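Local structure of lectin (Lotus tetragonolobus, 2EIG) at residues G12-Q17 / A43-P48; P78-V83 / H122-D127; V115-D120 / I136-N141. The protein probably binds L-fucosyl sugars, as a seed lectin of the legume family that carries calcium and manganese and assembles from four chains. All coordinates share one frame; numbering follows the deposited sequence.

Contact 1 (G12-Q17 / A43-P48); sequences GSLIFQ and ALYATP
Ile15 and Leu44 form an antiparallel hydrogen-bonded pair near the margin of the seven-stranded sheet of the legume lectin jelly roll. Strand 14-18 is outermost there within the chain, and strand 39-50 joins it to the rest. Ile15 N donates to Leu44 O at 2.8 Å. Leu44 N donates back to Ile15 O, and both bonds are nearly straight. The two side chains lie on one face of the sheet. The next pair, Phe16 with Ala43, is non-hydrogen-bonded and lies on the other face. There Ala43 CB approaches the Phe16 ring obliquely, 4.3 Å from CD1.

Toward the other end, regular pairing stops at Ala46, where strand 39-50 is interrupted. Ala46 points its CB toward the 12-17 segment and packs against Ile15, with Ala46 CB 3.7 Å from Ile15 CG1. Ala46 N still donates to Ser13 O at 2.8 Å, but this bond is bent, with an angle of 146° at the hydrogen.

The side chains of Leu14 and Tyr45 diverge. Even so, Leu14 CD2 comes within 3.6 Å of Tyr45 CA and sits at the edge of the ring, near its plane. Tyr45 CB points away from 12-17. CG is anti to the backbone N (chi1 -176°), yet ring atom CD1 passes near Ser13 O. The ring stacks on Phe3 and also touches Trp221. Ser13 OG is hydrogen-bonded to Tyr5 and Asp11. Water 1 donates to Ser13 O at 3.0 Å, is hydrogen-bonded to Thr47 OG1 at 2.7 Å, and lies above one face of the Tyr45 ring, toward the rim.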
# COMPACT_ATOMS: atom_id res chain seq x y z
N GLY A 12 -31.61 -11.88 -17.98
CA GLY A 12 -31.97 -10.93 -16.93
C GLY A 12 -31.00 -10.76 -15.76
O GLY A 12 -31.30 -10.04 -14.82
N SER A 13 -29.87 -11.45 -15.78
CA SER A 13 -28.87 -11.31 -14.72
C SER A 13 -28.10 -9.97 -14.89
O SER A 13 -27.58 -9.45 -13.94
CB SER A 13 -27.91 -12.50 -14.73
OG SER A 13 -27.11 -12.48 -15.91
N LEU A 14 -28.02 -9.43 -16.11
CA LEU A 14 -27.34 -8.14 -16.35
C LEU A 14 -28.31 -7.04 -16.78
O LEU A 14 -29.42 -7.31 -17.25
CB LEU A 14 -26.20 -8.27 -17.40
CG LEU A 14 -25.06 -9.28 -17.20
CD1 LEU A 14 -24.07 -9.23 -18.42
CD2 LEU A 14 -24.29 -9.03 -15.90
N ILE A 15 -27.86 -5.79 -16.62
CA ILE A 15 -28.53 -4.63 -17.14
C ILE A 15 -27.67 -4.09 -18.28
O ILE A 15 -26.45 -3.91 -18.12
CB ILE A 15 -28.71 -3.52 -16.07
CG1 ILE A 15 -29.60 -4.02 -14.90
CG2 ILE A 15 -29.25 -2.23 -16.71
CD1 ILE A 15 -29.47 -3.12 -13.63
N PHE A 16 -28.29 -3.91 -19.43
CA PHE A 16 -27.60 -3.35 -20.58
C PHE A 16 -28.12 -1.96 -20.85
O PHE A 16 -29.33 -1.75 -20.84
CB PHE A 16 -27.84 -4.21 -21.80
CG PHE A 16 -27.48 -5.61 -21.60
CD1 PHE A 16 -26.22 -6.06 -21.93
CD2 PHE A 16 -28.42 -6.51 -21.08
CE1 PHE A 16 -25.88 -7.37 -21.74
CE2 PHE A 16 -28.08 -7.83 -20.88
CZ PHE A 16 -26.81 -8.27 -21.22
N GLN A 17 -27.19 -1.03 -21.07
CA GLN A 17 -27.52 0.37 -21.31
C GLN A 17 -26.73 0.78 -22.52
O GLN A 17 -25.65 0.26 -22.76
CB GLN A 17 -27.19 1.27 -20.12
CG GLN A 17 -27.65 0.66 -18.77
CD GLN A 17 -27.61 1.65 -17.65
OE1 GLN A 17 -28.02 1.36 -16.50
NE2 GLN A 17 -27.11 2.84 -17.95
N ALA A 43 -22.78 -2.45 -19.19
CA ALA A 43 -23.32 -3.78 -18.93
C ALA A 43 -23.01 -4.03 -17.46
O ALA A 43 -21.83 -4.16 -17.07
CB ALA A 43 -22.66 -4.84 -19.81
N LEU A 44 -24.06 -4.02 -16.66
CA LEU A 44 -23.89 -4.10 -15.20
C LEU A 44 -24.45 -5.40 -14.71
O LEU A 44 -25.49 -5.86 -15.21
CB LEU A 44 -24.66 -2.96 -14.53
CG LEU A 44 -24.35 -1.55 -15.06
CD1 LEU A 44 -25.08 -0.55 -14.19
CD2 LEU A 44 -22.84 -1.24 -15.06
N TYR A 45 -23.83 -5.98 -13.70
CA TYR A 45 -24.51 -7.00 -12.95
C TYR A 45 -25.84 -6.39 -12.44
O TYR A 45 -25.86 -5.26 -11.94
CB TYR A 45 -23.65 -7.55 -11.82
CG TYR A 45 -24.29 -8.68 -11.08
CD1 TYR A 45 -24.67 -9.87 -11.75
CD2 TYR A 45 -24.48 -8.59 -9.69
CE1 TYR A 45 -25.26 -10.92 -11.05
CE2 TYR A 45 -25.07 -9.65 -8.97
CZ TYR A 45 -25.46 -10.78 -9.67
OH TYR A 45 -26.01 -11.83 -8.99
N ALA A 46 -26.94 -7.14 -12.56
CA ALA A 46 -28.24 -6.54 -12.27
C ALA A 46 -28.66 -6.46 -10.79
O ALA A 46 -29.78 -6.07 -10.50
CB ALA A 46 -29.33 -7.20 -13.11
N THR A 47 -27.79 -6.84 -9.86
CA THR A 47 -28.13 -6.77 -8.44
C THR A 47 -27.16 -5.87 -7.77
O THR A 47 -25.95 -5.97 -8.05
CB THR A 47 -28.08 -8.19 -7.78
OG1 THR A 47 -28.68 -9.16 -8.65
CG2 THR A 47 -28.78 -8.21 -6.37
N PRO A 48 -27.64 -5.03 -6.83
CA PRO A 48 -26.66 -4.16 -6.17
C PRO A 48 -25.61 -5.02 -5.52
O PRO A 48 -25.91 -6.14 -5.06
CB PRO A 48 -27.49 -3.44 -5.10
CG PRO A 48 -28.86 -3.44 -5.63
CD PRO A 48 -29.00 -4.78 -6.31
O HOH W 1 -28.72 -9.95 -11.22

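Contact 2 (P78-V83 / H122-D127); sequences PTDGVV and HPNVWD. With CA (calcium ion), chain G; MN (manganese (II) ion), chain F.
Thr79 and His122 make the main packing contact. Their side chains lie side by side and point the same way. Thr79 CG2 touches the imidazole obliquely, 3.4 Å from His122 ND1. His122 CG is anti to the backbone N (chi1 176°), which places the start of the ring beside Thr79. Pro78 O adds a contact with His122 CB at 3.5 Å. Asp80 runs alongside the same histidine, its carboxylate turned 80° from the ring plane. Asp80 crosses Asn124 at about a right angle, yet the carboxylate and amide planes are nearly parallel, 11° apart.

No direct hydrogen bond joins the two segments; waters do this work. Water 2 links Pro78 O with His122 ND1, in the plane of the ring. Water 3 donates to Asp80 OD1 and accepts from Asn124 ND2. Water 4 donates to both Asp80 O and Asp80 OD1, the latter at 2.5 Å, and binds calcium.

This is the metal loop of the legume lectin fold. The peptide bond before Asp80 is cis, as in relatives. There the aspartate and asparagine that match Asp80 and Asn124 line the sugar site; a similar role is probable here. Within its own segment, Thr79 OG1 donates to Asp80 OD2 at 2.6 Å, from well above the carboxylate plane. Asp80 and Gly81 form a classic beta bulge opposite Thr207.

Calcium takes His122 O, Asn124 OD1 at 2.2 Å, and Asp127 OD2 at 2.4 Å, with waters 4 and 5. Asp120 completes its shell. Asp127 OD1 binds manganese, so this carboxylate bridges the two ions. Asp127 OD2 also accepts a nearly straight bond from Asn124 N at 2.7 Å, across a type I turn. Trp126 NE1 donates to calcium-bound water 5 at 3.0 Å.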
# COMPACT_ATOMS: atom_id res chain seq x y z
N PRO A 78 -8.08 3.12 -33.22
CA PRO A 78 -8.89 2.66 -32.08
C PRO A 78 -9.27 3.76 -31.07
O PRO A 78 -8.44 4.66 -30.75
CB PRO A 78 -8.01 1.63 -31.37
CG PRO A 78 -6.64 1.82 -31.89
CD PRO A 78 -6.67 2.71 -33.12
N THR A 79 -10.50 3.66 -30.57
CA THR A 79 -10.97 4.35 -29.38
C THR A 79 -12.27 3.69 -28.95
O THR A 79 -12.86 2.99 -29.73
CB THR A 79 -11.17 5.89 -29.54
OG1 THR A 79 -12.48 6.24 -29.96
CG2 THR A 79 -10.16 6.48 -30.44
N ASP A 80 -12.67 3.86 -27.68
CA ASP A 80 -11.87 4.60 -26.70
C ASP A 80 -11.39 3.71 -25.58
O ASP A 80 -10.41 3.98 -24.94
CB ASP A 80 -12.71 5.75 -26.13
CG ASP A 80 -12.46 7.06 -26.86
OD1 ASP A 80 -11.47 7.70 -26.49
OD2 ASP A 80 -13.26 7.40 -27.79
N GLY A 81 -12.15 2.69 -25.26
CA GLY A 81 -11.68 1.72 -24.31
C GLY A 81 -12.86 1.07 -23.70
O GLY A 81 -13.98 1.42 -24.02
N VAL A 82 -12.58 0.10 -22.84
CA VAL A 82 -13.59 -0.55 -22.03
C VAL A 82 -13.04 -0.56 -20.59
O VAL A 82 -11.83 -0.72 -20.36
CB VAL A 82 -13.94 -2.00 -22.56
CG1 VAL A 82 -12.68 -2.88 -22.73
CG2 VAL A 82 -14.99 -2.73 -21.63
N VAL A 83 -13.92 -0.35 -19.63
CA VAL A 83 -13.55 -0.41 -18.23
C VAL A 83 -14.37 -1.39 -17.45
O VAL A 83 -15.51 -1.58 -17.77
CB VAL A 83 -13.59 1.00 -17.58
CG1 VAL A 83 -13.01 2.03 -18.60
CG2 VAL A 83 -15.01 1.38 -17.11
N HIS A 122 -6.81 4.77 -26.54
CA HIS A 122 -6.60 6.05 -27.22
C HIS A 122 -6.06 7.13 -26.28
O HIS A 122 -6.73 7.47 -25.30
CB HIS A 122 -7.92 6.55 -27.81
CG HIS A 122 -7.81 7.90 -28.45
ND1 HIS A 122 -7.28 8.09 -29.70
CD2 HIS A 122 -8.20 9.12 -28.02
CE1 HIS A 122 -7.32 9.37 -30.01
NE2 HIS A 122 -7.85 10.02 -28.99
N PRO A 123 -4.85 7.67 -26.57
CA PRO A 123 -4.25 8.75 -25.76
C PRO A 123 -5.01 10.05 -25.91
O PRO A 123 -5.01 10.69 -26.96
CB PRO A 123 -2.83 8.88 -26.30
CG PRO A 123 -2.63 7.68 -27.12
CD PRO A 123 -3.96 7.30 -27.67
N ASN A 124 -5.70 10.41 -24.84
CA ASN A 124 -6.35 11.69 -24.74
C ASN A 124 -5.31 12.60 -24.07
O ASN A 124 -4.25 12.15 -23.64
CB ASN A 124 -7.60 11.56 -23.89
CG ASN A 124 -8.75 10.81 -24.60
OD1 ASN A 124 -9.00 9.63 -24.32
ND2 ASN A 124 -9.44 11.50 -25.50
N VAL A 125 -5.65 13.87 -23.96
CA VAL A 125 -4.77 14.88 -23.36
C VAL A 125 -4.37 14.57 -21.90
O VAL A 125 -3.28 14.97 -21.47
CB VAL A 125 -5.40 16.32 -23.48
CG1 VAL A 125 -5.77 16.62 -24.94
CG2 VAL A 125 -6.63 16.38 -22.70
N TRP A 126 -5.22 13.81 -21.16
CA TRP A 126 -5.06 13.57 -19.74
C TRP A 126 -4.46 12.20 -19.49
O TRP A 126 -4.20 11.80 -18.34
CB TRP A 126 -6.44 13.66 -19.07
CG TRP A 126 -7.47 12.71 -19.77
CD1 TRP A 126 -7.55 11.36 -19.66
CD2 TRP A 126 -8.52 13.10 -20.69
NE1 TRP A 126 -8.60 10.88 -20.42
CE2 TRP A 126 -9.22 11.93 -21.05
CE3 TRP A 126 -8.94 14.33 -21.22
CZ2 TRP A 126 -10.31 11.94 -21.91
CZ3 TRP A 126 -10.01 14.34 -22.09
CH2 TRP A 126 -10.69 13.14 -22.44
N ASP A 127 -4.28 11.46 -20.57
CA ASP A 127 -3.72 10.14 -20.55
C ASP A 127 -2.22 10.17 -20.39
O ASP A 127 -1.60 11.19 -20.69
CB ASP A 127 -4.12 9.39 -21.83
CG ASP A 127 -5.49 8.84 -21.73
OD1 ASP A 127 -5.84 8.52 -20.58
OD2 ASP A 127 -6.21 8.79 -22.74
CA CA G . -8.23 7.73 -23.47
MN MN F . -6.63 6.68 -19.79
O HOH W 2 -6.54 6.25 -31.31
O HOH W 3 -11.63 10.37 -27.40
O HOH W 4 -10.09 6.90 -24.63
O HOH W 5 -9.58 8.35 -21.73
O HOH W 6 -8.43 7.63 -19.03
O HOH W 7 -5.47 7.19 -17.96

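Contact 3 (V115-D120 / I136-N141); sequences VAVEFD and IGIDVN. With MN (manganese (II) ion), chain F; CA (calcium ion), chain G.
Phe119 and Ile136 meet on the apolar face of two antiparallel strands in the seven-stranded sheet of the legume lectin jelly roll. Ile136 CG1 lies obliquely to the ring, 3.6 Å from Phe119 CD2. Val117 continues this face, with CG2 4.2 Å from Ile138 CG1. Val115 and Val140 lie side by side at its far end. Met176 and Ile186 of the opposing sheet cover parts of this layer.

Four backbone bonds hold the strands in register, two in each of the pairs Ala116-Asp139 and Glu118-Gly137. Ala116 N donates to Asp139 O at 2.8 Å.

The other face carries Ala116 and two acidic side chains, Glu118 and Asp139. Glu118 CG sits between its backbone N and carbonyl carbon (chi1 65°), 3.6 Å from Gly137 N, where the glycine has no side chain. Glu118 and Asp139 cross at about a right angle, carboxylate planes 85° apart, with Glu118 OE1 2.7 Å from Asp139 OD1. Ser145 is hydrogen-bonded to Asp139 OD2. Lying against metal-bound Glu118, Asp139 is probably a second-shell manganese residue. Glu118 OE2 binds manganese. At the strand end, Asp120 OD1 binds both manganese and calcium. Manganese-bound water 6 donates to Glu118 OE1 at 2.6 Å.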
# COMPACT_ATOMS: atom_id res chain seq x y z
N VAL A 115 -14.95 3.71 -9.16
CA VAL A 115 -13.65 3.09 -9.17
C VAL A 115 -13.67 2.30 -10.46
O VAL A 115 -14.64 1.58 -10.73
CB VAL A 115 -13.37 2.22 -7.90
CG1 VAL A 115 -12.10 1.44 -8.05
CG2 VAL A 115 -13.26 3.09 -6.62
N ALA A 116 -12.65 2.47 -11.28
CA ALA A 116 -12.59 1.78 -12.54
C ALA A 116 -11.18 1.26 -12.85
O ALA A 116 -10.19 1.84 -12.40
CB ALA A 116 -13.08 2.72 -13.66
N VAL A 117 -11.13 0.12 -13.53
CA VAL A 117 -9.97 -0.37 -14.21
C VAL A 117 -10.26 -0.24 -15.73
O VAL A 117 -11.14 -0.91 -16.29
CB VAL A 117 -9.64 -1.84 -13.83
CG1 VAL A 117 -8.38 -2.34 -14.61
CG2 VAL A 117 -9.47 -2.00 -12.26
N GLU A 118 -9.51 0.64 -16.36
CA GLU A 118 -9.75 1.00 -17.75
C GLU A 118 -8.72 0.35 -18.63
O GLU A 118 -7.56 0.16 -18.28
CB GLU A 118 -9.73 2.53 -17.98
CG GLU A 118 -8.35 3.12 -17.70
CD GLU A 118 -8.20 4.56 -18.13
OE1 GLU A 118 -9.06 5.40 -17.83
OE2 GLU A 118 -7.19 4.84 -18.76
N PHE A 119 -9.17 0.05 -19.83
CA PHE A 119 -8.33 -0.54 -20.84
C PHE A 119 -8.58 0.51 -21.90
O PHE A 119 -9.58 0.52 -22.59
CB PHE A 119 -8.85 -1.92 -21.24
CG PHE A 119 -8.72 -2.96 -20.15
CD1 PHE A 119 -9.76 -3.17 -19.25
CD2 PHE A 119 -7.54 -3.70 -20.00
CE1 PHE A 119 -9.66 -4.13 -18.24
CE2 PHE A 119 -7.43 -4.66 -19.01
CZ PHE A 119 -8.49 -4.89 -18.11
N ASP A 120 -7.65 1.43 -22.01
CA ASP A 120 -7.84 2.64 -22.74
C ASP A 120 -6.98 2.52 -24.00
O ASP A 120 -5.77 2.35 -23.91
CB ASP A 120 -7.37 3.81 -21.84
CG ASP A 120 -7.62 5.17 -22.44
OD1 ASP A 120 -7.67 6.15 -21.68
OD2 ASP A 120 -7.75 5.32 -23.66
N ILE A 136 -3.38 0.44 -19.40
CA ILE A 136 -4.31 -0.12 -18.46
C ILE A 136 -4.19 0.84 -17.27
O ILE A 136 -3.08 1.08 -16.80
CB ILE A 136 -3.96 -1.59 -18.11
CG1 ILE A 136 -4.17 -2.51 -19.32
CG2 ILE A 136 -4.85 -2.12 -16.93
CD1 ILE A 136 -3.02 -3.63 -19.48
N GLY A 137 -5.31 1.40 -16.82
CA GLY A 137 -5.27 2.33 -15.70
C GLY A 137 -6.22 2.01 -14.56
O GLY A 137 -7.25 1.39 -14.78
N ILE A 138 -5.84 2.44 -13.35
CA ILE A 138 -6.80 2.49 -12.22
C ILE A 138 -7.28 3.90 -11.96
O ILE A 138 -6.47 4.81 -11.73
CB ILE A 138 -6.25 1.82 -10.98
CG1 ILE A 138 -6.06 0.32 -11.31
CG2 ILE A 138 -7.25 2.02 -9.83
CD1 ILE A 138 -5.21 -0.42 -10.32
N ASP A 139 -8.60 4.09 -12.10
CA ASP A 139 -9.27 5.36 -12.03
C ASP A 139 -10.15 5.44 -10.77
O ASP A 139 -10.99 4.55 -10.52
CB ASP A 139 -10.23 5.55 -13.21
CG ASP A 139 -9.55 5.39 -14.53
OD1 ASP A 139 -10.32 5.27 -15.49
OD2 ASP A 139 -8.29 5.38 -14.60
N VAL A 140 -9.98 6.52 -10.03
CA VAL A 140 -10.90 6.80 -8.92
C VAL A 140 -11.41 8.23 -9.05
O VAL A 140 -10.63 9.17 -8.93
CB VAL A 140 -10.25 6.57 -7.56
CG1 VAL A 140 -11.30 6.78 -6.42
CG2 VAL A 140 -9.63 5.21 -7.52
N ASN A 141 -12.70 8.36 -9.36
CA ASN A 141 -13.40 9.63 -9.45
C ASN A 141 -12.91 10.50 -10.60
O ASN A 141 -13.46 11.55 -10.86
CB ASN A 141 -13.25 10.44 -8.12
CG ASN A 141 -13.81 9.72 -6.93
OD1 ASN A 141 -13.58 10.12 -5.76
ND2 ASN A 141 -14.55 8.66 -7.19
MN MN F . -6.63 6.68 -19.79
CA CA G . -8.23 7.73 -23.47
O HOH W 6 -8.43 7.63 -19.03
O HOH W 7 -5.47 7.19 -17.96
O HOH W 5 -9.58 8.35 -21.73
O HOH W 4 -10.09 6.90 -24.63

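From the N terminus, contact 1 closes first. It brings 12-17 back against 43-48 across 25 intervening residues and is complete before the others open. Contact 2 opens at 78-83, contact 3 at 115-120. Contact 2 then closes at 122-127 and contact 3 at 136-141, so these two cross. All three reach the same seven-stranded sheet: contact 1 at one outermost strand, contact 3 among the strands toward the other side. Contact 2 ties the loop leading into strand 81-88 to the metal loop. Val82 O and Phe119 N, 2.8 Å apart, probably form a hydrogen bond joining contacts 2 and 3, and both contacts share calcium and manganese.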